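Long-range contacts in phosphatase YwpJ (Bacillus subtilis, PDB 1NRW), which removes phosphate from phosphorylated five- and six-carbon sugars and nucleoside monophosphates in vitro, and less readily from flavin mononucleotide, with magnesium as cofactor: residues D240-K245 and R261-S266; E125-R130 and S202-N207; M4-I9 and E39-T44. All coordinates share one frame; numbering follows the deposited sequence. Where two conformers were deposited one is given.

Contact 1 (D240-K245 and R261-S266); sequences DSLNDK and REDIKS. With CA (calcium ion), chain D.
Arg-261 N, at the N-cap position of helix 262-267, donates to Asp-240 O at 2.9 Å and 169°, in the carbonyl plane, and so ties the start of that helix to the residue following strand 235-239. The Arg-261 side chain crosses Leu-242 obliquely, its CD 3.3 Å from Leu-242 N. The bend at chi3 (49°) sets NE 3.6 Å from Leu-242 CB, which lies over one face of the guanidinium. Asp-263 fixes the rotation of that group side-on: OD1 takes NE and OD2 takes NH2 at 2.6 Å, each through a syn lone pair. Ile-264 CD1 presses on the turn itself, 3.3 Å from Ser-241 O and 4.0 Å from Lys-245 CB. Asp-240 OD1 and Ser-241 OG each bind the calcium ion at 2.5 Å, with Asp-10 OD2, the Asp-12 carbonyl, a water and a phosphate oxygen; Asp-240 OD1 also bonds Thr-14 OG1. The sequence DSLND is motif IV of haloacid dehalogenase-like hydrolases. Asp-244 OD2 accepts Ser-241 N from above the carboxylate plane, while OD1 pairs with Lys-217. The loop leads from strand 235-239 into helix 245-250, and Ile-264 also rests on Ala-256 of strand 253-256.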
ATOM      1  N   ASP A 240       7.972  -2.337  -5.596  1.00 14.30           N
ATOM      2  CA  ASP A 240       8.246  -1.629  -6.848  1.00 14.40           C
ATOM      3  C   ASP A 240       8.063  -0.120  -6.745  1.00 14.39           C
ATOM      4  O   ASP A 240       8.669   0.635  -7.499  1.00 14.72           O
ATOM      5  CB  ASP A 240       7.302  -2.118  -7.952  1.00 14.83           C
ATOM      6  CG  ASP A 240       5.853  -1.750  -7.677  1.00 16.26           C
ATOM      7  OD1 ASP A 240       5.399  -2.054  -6.564  1.00 14.77           O
ATOM      8  OD2 ASP A 240       5.170  -1.163  -8.551  1.00 14.37           O
ATOM      9  N   SER A 241       7.220   0.311  -5.812  1.00 15.45           N
ATOM     10  CA  SER A 241       6.887   1.723  -5.675  1.00 15.07           C
ATOM     11  C   SER A 241       7.560   2.524  -4.562  1.00 15.14           C
ATOM     12  O   SER A 241       8.130   1.975  -3.622  1.00 15.25           O
ATOM     13  CB  SER A 241       5.370   1.846  -5.570  1.00 14.85           C
ATOM     14  OG  SER A 241       4.877   0.895  -4.642  1.00 15.89           O
ATOM     15  N   LEU A 242       7.459   3.845  -4.674  1.00 16.88           N
ATOM     16  CA  LEU A 242       8.091   4.751  -3.725  1.00 17.61           C
ATOM     17  C   LEU A 242       7.712   4.529  -2.265  1.00 16.38           C
ATOM     18  O   LEU A 242       8.549   4.708  -1.382  1.00 17.86           O
ATOM     19  CB  LEU A 242       7.810   6.206  -4.123  1.00 20.28           C
ATOM     20  CG  LEU A 242       8.558   7.273  -3.318  1.00 25.42           C
ATOM     21  CD1 LEU A 242      10.060   7.020  -3.385  1.00 26.58           C
ATOM     22  CD2 LEU A 242       8.209   8.661  -3.855  1.00 27.29           C
ATOM     23  N   ASN A 243       6.467   4.138  -2.004  1.00 15.08           N
ATOM     24  CA  ASN A 243       6.029   3.901  -0.633  1.00 14.81           C
ATOM     25  C   ASN A 243       6.674   2.661  -0.006  1.00 15.47           C
ATOM     26  O   ASN A 243       6.478   2.383   1.180  1.00 14.47           O
ATOM     27  CB  ASN A 243       4.494   3.810  -0.573  1.00 14.25           C
ATOM     28  CG  ASN A 243       3.925   2.712  -1.463  1.00 15.36           C
ATOM     29  OD1 ASN A 243       4.501   2.369  -2.493  1.00 15.14           O
ATOM     30  ND2 ASN A 243       2.765   2.174  -1.074  1.00 14.05           N
ATOM     31  N   ASP A 244       7.445   1.919  -0.799  1.00 14.27           N
ATOM     32  CA  ASP A 244       8.121   0.722  -0.300  1.00 13.98           C
ATOM     33  C   ASP A 244       9.550   1.010   0.147  1.00 14.42           C
ATOM     34  O   ASP A 244      10.189   0.165   0.775  1.00 14.12           O
ATOM     35  CB  ASP A 244       8.186  -0.370  -1.374  1.00 12.72           C
ATOM     36  CG  ASP A 244       6.824  -0.853  -1.811  1.00 13.94           C
ATOM     37  OD1 ASP A 244       5.905  -0.901  -0.964  1.00 13.63           O
ATOM     38  OD2 ASP A 244       6.687  -1.214  -3.003  1.00 13.37           O
ATOM     39  N   LYS A 245      10.053   2.195  -0.185  1.00 15.01           N
ATOM     40  CA  LYS A 245      11.426   2.559   0.151  1.00 17.16           C
ATOM     41  C   LYS A 245      11.806   2.270   1.600  1.00 17.66           C
ATOM     42  O   LYS A 245      12.810   1.597   1.863  1.00 16.82           O
ATOM     43  CB  LYS A 245      11.669   4.036  -0.165  1.00 20.15           C
ATOM     44  CG  LYS A 245      13.089   4.511   0.097  1.00 27.27           C
ATOM     45  CD  LYS A 245      13.241   5.979  -0.279  1.00 32.58           C
ATOM     46  CE  LYS A 245      14.589   6.528   0.151  1.00 36.53           C
ATOM     47  NZ  LYS A 245      15.714   5.806  -0.497  1.00 39.93           N
ATOM     48  N   ARG A 261      10.448   1.339  -9.739  1.00 17.15           N
ATOM     49  CA  ARG A 261      10.892   2.691 -10.051  1.00 19.65           C
ATOM     50  C   ARG A 261      12.409   2.662  -9.961  1.00 21.41           C
ATOM     51  O   ARG A 261      12.971   1.847  -9.228  1.00 19.39           O
ATOM     52  CB  ARG A 261      10.356   3.679  -9.013  1.00 20.59           C
ATOM     53  CG  ARG A 261       8.863   3.932  -9.065  1.00 23.83           C
ATOM     54  CD  ARG A 261       8.402   4.581  -7.764  1.00 28.94           C
ATOM     55  NE  ARG A 261       9.222   5.728  -7.374  1.00 32.58           N
ATOM     56  CZ  ARG A 261       9.107   6.950  -7.888  1.00 35.34           C
ATOM     57  NH1 ARG A 261       8.199   7.199  -8.823  1.00 36.14           N
ATOM     58  NH2 ARG A 261       9.893   7.929  -7.455  1.00 36.52           N
ATOM     59  N   GLU A 262      13.072   3.554 -10.688  1.00 23.54           N
ATOM     60  CA  GLU A 262      14.528   3.599 -10.663  1.00 25.70           C
ATOM     61  C   GLU A 262      15.114   3.845  -9.278  1.00 24.20           C
ATOM     62  O   GLU A 262      16.143   3.264  -8.937  1.00 23.85           O
ATOM     63  CB  GLU A 262      15.043   4.657 -11.642  1.00 29.43           C
ATOM     64  CG  GLU A 262      14.787   4.300 -13.096  1.00 35.65           C
ATOM     65  CD  GLU A 262      15.260   2.897 -13.434  1.00 39.72           C
ATOM     66  OE1 GLU A 262      16.454   2.600 -13.213  1.00 42.48           O
ATOM     67  OE2 GLU A 262      14.439   2.090 -13.920  1.00 43.00           O
ATOM     68  N   ASP A 263      14.480   4.693  -8.471  1.00 23.78           N
ATOM     69  CA  ASP A 263      15.017   4.945  -7.138  1.00 25.13           C
ATOM     70  C   ASP A 263      14.902   3.724  -6.232  1.00 23.23           C
ATOM     71  O   ASP A 263      15.726   3.532  -5.337  1.00 24.31           O
ATOM     72  CB  ASP A 263      14.350   6.160  -6.475  1.00 30.36           C
ATOM     73  CG  ASP A 263      12.841   6.133  -6.573  1.00 34.16           C
ATOM     74  OD1 ASP A 263      12.249   5.035  -6.505  1.00 36.17           O
ATOM     75  OD2 ASP A 263      12.247   7.222  -6.701  1.00 38.10           O
ATOM     76  N   ILE A 264      13.887   2.894  -6.459  1.00 18.93           N
ATOM     77  CA  ILE A 264      13.729   1.687  -5.659  1.00 18.45           C
ATOM     78  C   ILE A 264      14.802   0.678  -6.078  1.00 17.76           C
ATOM     79  O   ILE A 264      15.417   0.025  -5.236  1.00 17.97           O
ATOM     80  CB  ILE A 264      12.320   1.062  -5.836  1.00 18.36           C
ATOM     81  CG1 ILE A 264      11.272   1.955  -5.162  1.00 19.82           C
ATOM     82  CG2 ILE A 264      12.278  -0.344  -5.218  1.00 17.16           C
ATOM     83  CD1 ILE A 264      11.447   2.092  -3.650  1.00 20.05           C
ATOM     84  N   LYS A 265      15.036   0.549  -7.379  1.00 18.97           N
ATOM     85  CA  LYS A 265      16.065  -0.375  -7.842  1.00 18.59           C
ATOM     86  C   LYS A 265      17.427   0.068  -7.306  1.00 20.24           C
ATOM     87  O   LYS A 265      18.256  -0.757  -6.931  1.00 20.99           O
ATOM     88  CB  LYS A 265      16.111  -0.419  -9.376  1.00 19.74           C
ATOM     89  CG  LYS A 265      14.945  -1.161 -10.017  1.00 18.51           C
ATOM     90  CD  LYS A 265      15.214  -1.449 -11.488  1.00 21.06           C
ATOM     91  CE  LYS A 265      14.095  -2.277 -12.101  1.00 22.46           C
ATOM     92  NZ  LYS A 265      14.440  -2.801 -13.464  1.00 23.57           N
ATOM     93  N   SER A 266      17.642   1.379  -7.263  1.00 21.62           N
ATOM     94  CA  SER A 266      18.904   1.944  -6.793  1.00 22.73           C
ATOM     95  C   SER A 266      19.297   1.546  -5.371  1.00 22.84           C
ATOM     96  O   SER A 266      20.458   1.223  -5.113  1.00 24.25           O
ATOM     97  CB  SER A 266      18.857   3.470  -6.901  1.00 25.36           C
ATOM     98  OG  SER A 266      20.041   4.055  -6.391  1.00 31.07           O
TER
HETATM   99 CA    CA D 903       3.463  -1.082  -5.316  1.00 23.44          CA
HETATM  100  O   HOH W   1       2.729  -0.253  -7.546  1.00 14.73           O

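Contact 2 (E125-R130 and S202-N207); sequences ELDRFR and SSAEHN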
ATOM      1  N   GLU A 125      -7.453   4.664  -9.529  0.50 14.17           N
ATOM      2  CA  GLU A 125      -7.005   3.282  -9.618  0.50 14.07           C
ATOM      3  C   GLU A 125      -6.210   3.009 -10.887  0.50 14.78           C
ATOM      4  O   GLU A 125      -5.173   2.346 -10.846  0.50 14.50           O
ATOM      5  CB  GLU A 125      -8.205   2.349  -9.524  0.50 15.27           C
ATOM      6  CG  GLU A 125      -8.871   2.408  -8.165  0.50 16.28           C
ATOM      7  CD  GLU A 125      -7.926   2.029  -7.032  0.50 16.78           C
ATOM      8  OE1 GLU A 125      -7.671   2.873  -6.141  0.50 11.93           O
ATOM      9  OE2 GLU A 125      -7.441   0.879  -7.037  0.50 20.37           O
ATOM     10  N   LEU A 126      -6.690   3.520 -12.016  1.00 14.77           N
ATOM     11  CA  LEU A 126      -5.981   3.331 -13.273  1.00 15.80           C
ATOM     12  C   LEU A 126      -4.561   3.888 -13.157  1.00 14.67           C
ATOM     13  O   LEU A 126      -3.621   3.331 -13.719  1.00 14.59           O
ATOM     14  CB  LEU A 126      -6.727   4.032 -14.413  1.00 18.43           C
ATOM     15  CG  LEU A 126      -6.319   3.651 -15.838  1.00 24.00           C
ATOM     16  CD1 LEU A 126      -6.524   2.153 -16.059  1.00 24.20           C
ATOM     17  CD2 LEU A 126      -7.158   4.451 -16.827  1.00 24.36           C
ATOM     18  N   ASP A 127      -4.404   4.988 -12.425  1.00 14.74           N
ATOM     19  CA  ASP A 127      -3.080   5.579 -12.247  1.00 14.97           C
ATOM     20  C   ASP A 127      -2.174   4.592 -11.497  1.00 15.11           C
ATOM     21  O   ASP A 127      -0.979   4.500 -11.779  1.00 14.28           O
ATOM     22  CB  ASP A 127      -3.187   6.904 -11.479  1.00 15.33           C
ATOM     23  CG  ASP A 127      -1.831   7.572 -11.261  1.00 19.71           C
ATOM     24  OD1 ASP A 127      -1.072   7.734 -12.242  1.00 18.81           O
ATOM     25  OD2 ASP A 127      -1.528   7.945 -10.109  1.00 15.98           O
ATOM     26  N   ARG A 128      -2.743   3.856 -10.543  1.00 15.81           N
ATOM     27  CA  ARG A 128      -1.969   2.863  -9.795  1.00 16.68           C
ATOM     28  C   ARG A 128      -1.466   1.787 -10.761  1.00 17.81           C
ATOM     29  O   ARG A 128      -0.282   1.446 -10.758  1.00 18.28           O
ATOM     30  CB  ARG A 128      -2.827   2.180  -8.728  1.00 17.69           C
ATOM     31  CG  ARG A 128      -3.250   3.024  -7.535  1.00 18.90           C
ATOM     32  CD  ARG A 128      -4.179   2.158  -6.681  1.00 18.75           C
ATOM     33  NE  ARG A 128      -4.702   2.789  -5.471  1.00 17.65           N
ATOM     34  CZ  ARG A 128      -4.046   2.872  -4.315  1.00 19.88           C
ATOM     35  NH1 ARG A 128      -2.821   2.378  -4.200  1.00 18.53           N
ATOM     36  NH2 ARG A 128      -4.641   3.406  -3.257  1.00 15.28           N
ATOM     37  N   PHE A 129      -2.382   1.250 -11.568  1.00 16.19           N
ATOM     38  CA  PHE A 129      -2.066   0.207 -12.546  1.00 18.22           C
ATOM     39  C   PHE A 129      -0.985   0.668 -13.520  1.00 17.20           C
ATOM     40  O   PHE A 129       0.018  -0.011 -13.718  1.00 16.55           O
ATOM     41  CB  PHE A 129      -3.304  -0.168 -13.379  1.00 18.04           C
ATOM     42  CG  PHE A 129      -4.191  -1.221 -12.761  1.00 20.20           C
ATOM     43  CD1 PHE A 129      -5.135  -0.886 -11.790  1.00 20.47           C
ATOM     44  CD2 PHE A 129      -4.121  -2.547 -13.200  1.00 20.27           C
ATOM     45  CE1 PHE A 129      -6.000  -1.846 -11.269  1.00 20.39           C
ATOM     46  CE2 PHE A 129      -4.983  -3.525 -12.686  1.00 20.81           C
ATOM     47  CZ  PHE A 129      -5.926  -3.173 -11.720  1.00 21.51           C
ATOM     48  N   ARG A 130      -1.206   1.823 -14.142  1.00 17.60           N
ATOM     49  CA  ARG A 130      -0.262   2.357 -15.119  1.00 17.76           C
ATOM     50  C   ARG A 130       1.111   2.696 -14.554  1.00 17.08           C
ATOM     51  O   ARG A 130       2.122   2.546 -15.237  1.00 16.96           O
ATOM     52  CB  ARG A 130      -0.854   3.598 -15.797  1.00 19.52           C
ATOM     53  CG  ARG A 130      -2.149   3.317 -16.543  1.00 27.49           C
ATOM     54  CD  ARG A 130      -2.709   4.571 -17.198  1.00 32.84           C
ATOM     55  NE  ARG A 130      -1.832   5.075 -18.248  1.00 38.06           N
ATOM     56  CZ  ARG A 130      -2.111   6.128 -19.010  1.00 41.26           C
ATOM     57  NH1 ARG A 130      -3.245   6.794 -18.837  1.00 42.08           N
ATOM     58  NH2 ARG A 130      -1.258   6.510 -19.952  1.00 43.31           N
ATOM     59  N   SER A 202       4.256   8.132  -1.815  1.00 17.04           N
ATOM     60  CA  SER A 202       3.451   8.070  -3.029  1.00 16.72           C
ATOM     61  C   SER A 202       3.401   6.614  -3.471  1.00 16.67           C
ATOM     62  O   SER A 202       4.380   5.877  -3.298  1.00 18.69           O
ATOM     63  CB  SER A 202       4.068   8.929  -4.139  1.00 18.32           C
ATOM     64  OG  SER A 202       3.397   8.725  -5.375  1.00 17.53           O
ATOM     65  N   SER A 203       2.264   6.192  -4.023  1.00 15.40           N
ATOM     66  CA  SER A 203       2.109   4.819  -4.496  1.00 16.33           C
ATOM     67  C   SER A 203       1.793   4.790  -5.992  1.00 16.14           C
ATOM     68  O   SER A 203       1.561   3.722  -6.561  1.00 15.93           O
ATOM     69  CB  SER A 203       0.989   4.108  -3.731  1.00 15.69           C
ATOM     70  OG  SER A 203      -0.266   4.732  -3.956  1.00 15.48           O
ATOM     71  N   ALA A 204       1.774   5.967  -6.610  1.00 16.14           N
ATOM     72  CA  ALA A 204       1.490   6.102  -8.040  1.00 16.87           C
ATOM     73  C   ALA A 204       1.888   7.500  -8.513  1.00 17.19           C
ATOM     74  O   ALA A 204       1.934   8.444  -7.723  1.00 16.80           O
ATOM     75  CB  ALA A 204       0.007   5.846  -8.311  1.00 16.71           C
ATOM     76  N   GLU A 205       2.164   7.626  -9.808  1.00 17.64           N
ATOM     77  CA  GLU A 205       2.598   8.889 -10.400  1.00 19.04           C
ATOM     78  C   GLU A 205       1.761  10.128 -10.092  1.00 18.34           C
ATOM     79  O   GLU A 205       2.300  11.233 -10.003  1.00 17.67           O
ATOM     80  CB  GLU A 205       2.724   8.725 -11.918  1.00 22.46           C
ATOM     81  CG  GLU A 205       3.944   7.915 -12.350  1.00 29.05           C
ATOM     82  CD  GLU A 205       3.909   7.543 -13.823  1.00 35.03           C
ATOM     83  OE1 GLU A 205       3.493   8.391 -14.644  1.00 38.30           O
ATOM     84  OE2 GLU A 205       4.307   6.406 -14.159  1.00 37.64           O
ATOM     85  N   HIS A 206       0.455   9.964  -9.924  1.00 17.31           N
ATOM     86  CA  HIS A 206      -0.381  11.120  -9.642  1.00 16.37           C
ATOM     87  C   HIS A 206      -0.996  11.180  -8.249  1.00 15.65           C
ATOM     88  O   HIS A 206      -2.028  11.822  -8.041  1.00 14.67           O
ATOM     89  CB  HIS A 206      -1.466  11.252 -10.711  1.00 18.09           C
ATOM     90  CG  HIS A 206      -0.917  11.436 -12.092  1.00 19.25           C
ATOM     91  ND1 HIS A 206      -0.452  10.386 -12.854  1.00 21.39           N
ATOM     92  CD2 HIS A 206      -0.703  12.557 -12.823  1.00 22.83           C
ATOM     93  CE1 HIS A 206       0.027  10.851 -13.994  1.00 24.26           C
ATOM     94  NE2 HIS A 206      -0.112  12.165 -14.001  1.00 23.43           N
ATOM     95  N   ASN A 207      -0.369  10.513  -7.287  1.00 14.24           N
ATOM     96  CA  ASN A 207      -0.876  10.576  -5.926  1.00 15.02           C
ATOM     97  C   ASN A 207       0.240  10.727  -4.913  1.00 15.79           C
ATOM     98  O   ASN A 207       1.432  10.669  -5.245  1.00 14.04           O
ATOM     99  CB  ASN A 207      -1.739   9.335  -5.572  1.00 13.97           C
ATOM    100  CG  ASN A 207      -0.912   8.092  -5.202  1.00 14.65           C
ATOM    101  OD1 ASN A 207       0.128   8.177  -4.550  1.00 16.39           O
ATOM    102  ND2 ASN A 207      -1.407   6.924  -5.597  1.00 15.19           N
TER
HETATM  103  O   HOH W   2      -3.244   7.038  -7.911  1.00 14.37           O
HETATM  104  O   HOH W   3      -0.491   1.578  -5.928  1.00 15.89           O
HETATM  105  O   HOH W   4       3.301   4.976 -16.203  1.00 55.66           O
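Asp-127 reaches from helix 118-132 to His-206, and its carboxylate carries most of the contact. From CB, which points at the opposite loop, the chain continues to CG, anti to the backbone N (chi1 -180°), 3.5 Å from His-206 ND1. OD1 accepts His-206 ND1 at 2.8 Å with an angle of 162°; the oxygen lies at the ring edge in the imidazole plane, whereas the ring nitrogen approaches from above the carboxylate plane, the two planes being 69° apart. OD2 turns to the main chain, taking His-206 N on its syn side at 2.8 Å, and touches Ala-204 CB at 3.2 Å. It also accepts a water that is held in turn by Asn-207 ND2. One carboxylate thus grips both the backbone and the ring of His-206, and its charge would be expected to favour a proton on ND1. The receiving loop is a type I turn from Ala-204 to Asn-207, joining antiparallel strands 198-201 and 207-212 of the six-stranded sheet, consistent with the alpha/beta cap domain of Cof-type phosphatases. An alanine in place of Asp-127 would probably leave His-206 N and ND1 without their acceptor and the imidazole freer to turn. Asn-207 braces the loop from within, its OD1 accepting Ser-203 N at 3.0 Å on a lone pair. Next along the helix, Arg-128 stretches out to NE, which forms a salt bridge with Glu-125 OE1, while NH1 reaches Ser-203 O through a water at the guanidinium edge. Ser-203 OG bonds instead to Glu-209 and Asn-207 ND2.

Contact 3 (M4-I9 and E39-T44); sequences MKLIAI and EVVVST. With PO4 (phosphate ion), chain B.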
HETATM    1  N   MSE A   4      16.291 -16.285   5.824  1.00 26.06           N
HETATM    2  CA  MSE A   4      15.212 -15.308   6.151  1.00 25.70           C
HETATM    3  C   MSE A   4      14.113 -15.954   6.987  1.00 24.46           C
HETATM    4  O   MSE A   4      13.679 -17.073   6.706  1.00 26.57           O
HETATM    5  CB  MSE A   4      14.598 -14.745   4.863  1.00 29.42           C
HETATM    6  CG  MSE A   4      15.571 -14.004   3.962  1.00 32.98           C
HETATM    7 SE   MSE A   4      16.330 -12.418   4.772  1.00 42.70          SE
HETATM    8  CE  MSE A   4      18.057 -13.140   5.265  1.00 38.54           C
ATOM      9  N   LYS A   5      13.662 -15.245   8.015  1.00 23.55           N
ATOM     10  CA  LYS A   5      12.603 -15.750   8.877  1.00 23.63           C
ATOM     11  C   LYS A   5      11.305 -14.977   8.654  1.00 20.68           C
ATOM     12  O   LYS A   5      10.227 -15.436   9.026  1.00 20.57           O
ATOM     13  CB  LYS A   5      13.017 -15.652  10.346  1.00 25.79           C
ATOM     14  CG  LYS A   5      14.013 -16.720  10.785  1.00 29.99           C
ATOM     15  CD  LYS A   5      14.244 -16.663  12.289  1.00 34.74           C
ATOM     16  CE  LYS A   5      15.076 -17.843  12.777  1.00 36.81           C
ATOM     17  NZ  LYS A   5      16.419 -17.894  12.134  1.00 39.57           N
ATOM     18  N   LEU A   6      11.424 -13.800   8.049  1.00 21.01           N
ATOM     19  CA  LEU A   6      10.267 -12.957   7.764  1.00 20.08           C
ATOM     20  C   LEU A   6      10.456 -12.287   6.406  1.00 18.99           C
ATOM     21  O   LEU A   6      11.529 -11.759   6.106  1.00 18.64           O
ATOM     22  CB  LEU A   6      10.098 -11.892   8.858  1.00 21.41           C
ATOM     23  CG  LEU A   6       8.880 -10.956   8.773  1.00 24.21           C
ATOM     24  CD1 LEU A   6       8.643 -10.307  10.127  1.00 27.03           C
ATOM     25  CD2 LEU A   6       9.102  -9.891   7.711  1.00 26.39           C
ATOM     26  N   ILE A   7       9.413 -12.320   5.581  1.00 15.69           N
ATOM     27  CA  ILE A   7       9.474 -11.707   4.261  1.00 14.94           C
ATOM     28  C   ILE A   7       8.269 -10.793   4.069  1.00 13.52           C
ATOM     29  O   ILE A   7       7.128 -11.241   4.171  1.00 14.07           O
ATOM     30  CB  ILE A   7       9.471 -12.776   3.144  1.00 15.62           C
ATOM     31  CG1 ILE A   7      10.684 -13.697   3.315  1.00 17.05           C
ATOM     32  CG2 ILE A   7       9.498 -12.108   1.773  1.00 15.45           C
ATOM     33  CD1 ILE A   7      10.655 -14.916   2.424  1.00 21.48           C
ATOM     34  N   ALA A   8       8.538  -9.513   3.812  1.00 13.73           N
ATOM     35  CA  ALA A   8       7.490  -8.512   3.598  1.00 13.14           C
ATOM     36  C   ALA A   8       7.305  -8.336   2.091  1.00 14.28           C
ATOM     37  O   ALA A   8       8.275  -8.115   1.363  1.00 13.58           O
ATOM     38  CB  ALA A   8       7.890  -7.192   4.245  1.00 14.32           C
ATOM     39  N   ILE A   9       6.058  -8.413   1.634  1.00 11.50           N
ATOM     40  CA  ILE A   9       5.761  -8.324   0.203  1.00 12.16           C
ATOM     41  C   ILE A   9       4.723  -7.254  -0.131  1.00 11.03           C
ATOM     42  O   ILE A   9       3.606  -7.297   0.373  1.00 12.57           O
ATOM     43  CB  ILE A   9       5.220  -9.686  -0.308  1.00 11.16           C
ATOM     44  CG1 ILE A   9       6.171 -10.808   0.115  1.00 13.00           C
ATOM     45  CG2 ILE A   9       5.063  -9.667  -1.829  1.00 12.64           C
ATOM     46  CD1 ILE A   9       5.658 -12.206  -0.212  1.00 14.15           C
ATOM     47  N   GLU A  39       7.655 -16.342   8.169  1.00 20.38           N
ATOM     48  CA  GLU A  39       6.508 -15.479   8.409  1.00 19.82           C
ATOM     49  C   GLU A  39       6.354 -14.589   7.180  1.00 18.46           C
ATOM     50  O   GLU A  39       7.272 -13.850   6.823  1.00 19.67           O
ATOM     51  CB  GLU A  39       6.733 -14.606   9.645  1.00 21.94           C
ATOM     52  CG  GLU A  39       6.875 -15.372  10.958  1.00 23.29           C
ATOM     53  CD  GLU A  39       5.582 -16.027  11.414  1.00 25.33           C
ATOM     54  OE1 GLU A  39       4.511 -15.723  10.846  1.00 24.29           O
ATOM     55  OE2 GLU A  39       5.635 -16.844  12.356  1.00 27.55           O
ATOM     56  N   VAL A  40       5.201 -14.670   6.526  1.00 17.19           N
ATOM     57  CA  VAL A  40       4.961 -13.857   5.342  1.00 16.59           C
ATOM     58  C   VAL A  40       4.031 -12.699   5.661  1.00 15.73           C
ATOM     59  O   VAL A  40       2.971 -12.886   6.266  1.00 14.81           O
ATOM     60  CB  VAL A  40       4.351 -14.692   4.196  1.00 16.90           C
ATOM     61  CG1 VAL A  40       4.001 -13.778   3.019  1.00 17.56           C
ATOM     62  CG2 VAL A  40       5.345 -15.766   3.753  1.00 16.25           C
ATOM     63  N   VAL A  41       4.442 -11.504   5.252  1.00 14.83           N
ATOM     64  CA  VAL A  41       3.660 -10.298   5.482  1.00 14.48           C
ATOM     65  C   VAL A  41       3.424  -9.562   4.169  1.00 14.61           C
ATOM     66  O   VAL A  41       4.351  -9.376   3.382  1.00 16.32           O
ATOM     67  CB  VAL A  41       4.397  -9.342   6.447  1.00 16.82           C
ATOM     68  CG1 VAL A  41       3.497  -8.170   6.809  1.00 16.40           C
ATOM     69  CG2 VAL A  41       4.839 -10.104   7.688  1.00 20.12           C
ATOM     70  N   VAL A  42       2.179  -9.170   3.927  1.00 12.59           N
ATOM     71  CA  VAL A  42       1.822  -8.418   2.729  1.00 13.48           C
ATOM     72  C   VAL A  42       1.592  -6.988   3.213  1.00 14.15           C
ATOM     73  O   VAL A  42       0.821  -6.755   4.151  1.00 14.05           O
ATOM     74  CB  VAL A  42       0.558  -9.001   2.064  1.00 14.21           C
ATOM     75  CG1 VAL A  42       0.049  -8.068   0.975  1.00 14.76           C
ATOM     76  CG2 VAL A  42       0.891 -10.358   1.461  1.00 15.33           C
ATOM     77  N   SER A  43       2.268  -6.039   2.574  1.00 13.70           N
ATOM     78  CA  SER A  43       2.206  -4.635   2.980  1.00 13.64           C
ATOM     79  C   SER A  43       1.677  -3.707   1.892  1.00 15.16           C
ATOM     80  O   SER A  43       2.215  -3.660   0.785  1.00 17.19           O
ATOM     81  CB  SER A  43       3.601  -4.186   3.412  1.00 15.67           C
ATOM     82  OG  SER A  43       3.577  -2.871   3.943  1.00 19.97           O
ATOM     83  N   THR A  44       0.651  -2.933   2.228  1.00 13.08           N
ATOM     84  CA  THR A  44       0.013  -2.057   1.251  1.00 12.98           C
ATOM     85  C   THR A  44      -0.487  -0.729   1.817  1.00 13.96           C
ATOM     86  O   THR A  44      -0.640  -0.569   3.026  1.00 12.39           O
ATOM     87  CB  THR A  44      -1.206  -2.789   0.624  1.00 13.69           C
ATOM     88  OG1 THR A  44      -1.813  -1.969  -0.383  1.00 12.58           O
ATOM     89  CG2 THR A  44      -2.252  -3.102   1.701  1.00 14.59           C
TER
HETATM   90  P   PO4 B 900       0.545  -0.576  -2.737  1.00 14.15           P
HETATM   91  O1  PO4 B 900       1.764  -1.007  -3.447  1.00 13.14           O
HETATM   92  O2  PO4 B 900       0.912  -0.085  -1.384  1.00 14.34           O
HETATM   93  O3  PO4 B 900      -0.107   0.514  -3.504  1.00 15.64           O
HETATM   94  O4  PO4 B 900      -0.378  -1.728  -2.615  1.00 11.57           O
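Leu-6, Ala-8, Glu-39 and Val-41 project from one face of the paired strands, and Ile-7, Ile-9, Val-40 and Val-42 from the other; strand 235-239 borders the edge beyond 6-9, and strand 63-66 the edge beyond 39-43. Helix 24-35 connects the two strands and covers Ile-9 and Val-40, which makes this a beta-alpha-beta unit in the Rossmann-like core of the haloacid dehalogenase fold. The segments run 20° apart with an axis separation of 4.5 Å, the closeness expected of sheet neighbours. Five main-chain hydrogen bonds confirm the parallel register: Glu-39, Val-41 and Ser-43 donate to Lys-5, Ile-7 and Ile-9, while Ile-7 and Ile-9 donate back to Glu-39 and Val-41. CA-H...O contacts fill in between them, as at Val-42 CA and Ile-9 O, 3.2 Å apart. On the helix-covered face Ile-9 CD1 crosses to Val-40 CG1 at 4.0 Å; on the reverse, Leu-6 CD2 meets Val-41 CG2 at 4.3 Å. A bend at chi2 (-69°) turns Glu-39 CD aside from the strand pair, and OE1 accepts Trp-63 NE1. Past the strand end, with OG1 anti to its backbone N, Thr-44 donates from OG1 to phosphate O4 at 2.7 Å.

How the contacts relate
Contact 3 is buried in the central sheet and held by main-chain bonds and aliphatic packing. Contacts 1 and 2 are partly buried: contact 1 is joined by one main-chain bond and packing, beside a metal site to which only its loop contributes, and contact 2 by a carboxylate and bridging waters. Contact 1 lies at the end of strand 235-239, which pairs with strand 6-10 of contact 3; Lys-217 links the two through Asp-244 OD1 and Ser-43 O. Contact 2 belongs to the other sheet and its helices, yet touches contact 1 where Leu-242 CB lies 3.5 Å from Ser-202 O. All three border the phosphate: Thr-44 OG1 donates to it, Asn-243, a phosphate-binding residue, lies beside it, and Arg-128 forms a long, weak ion pair.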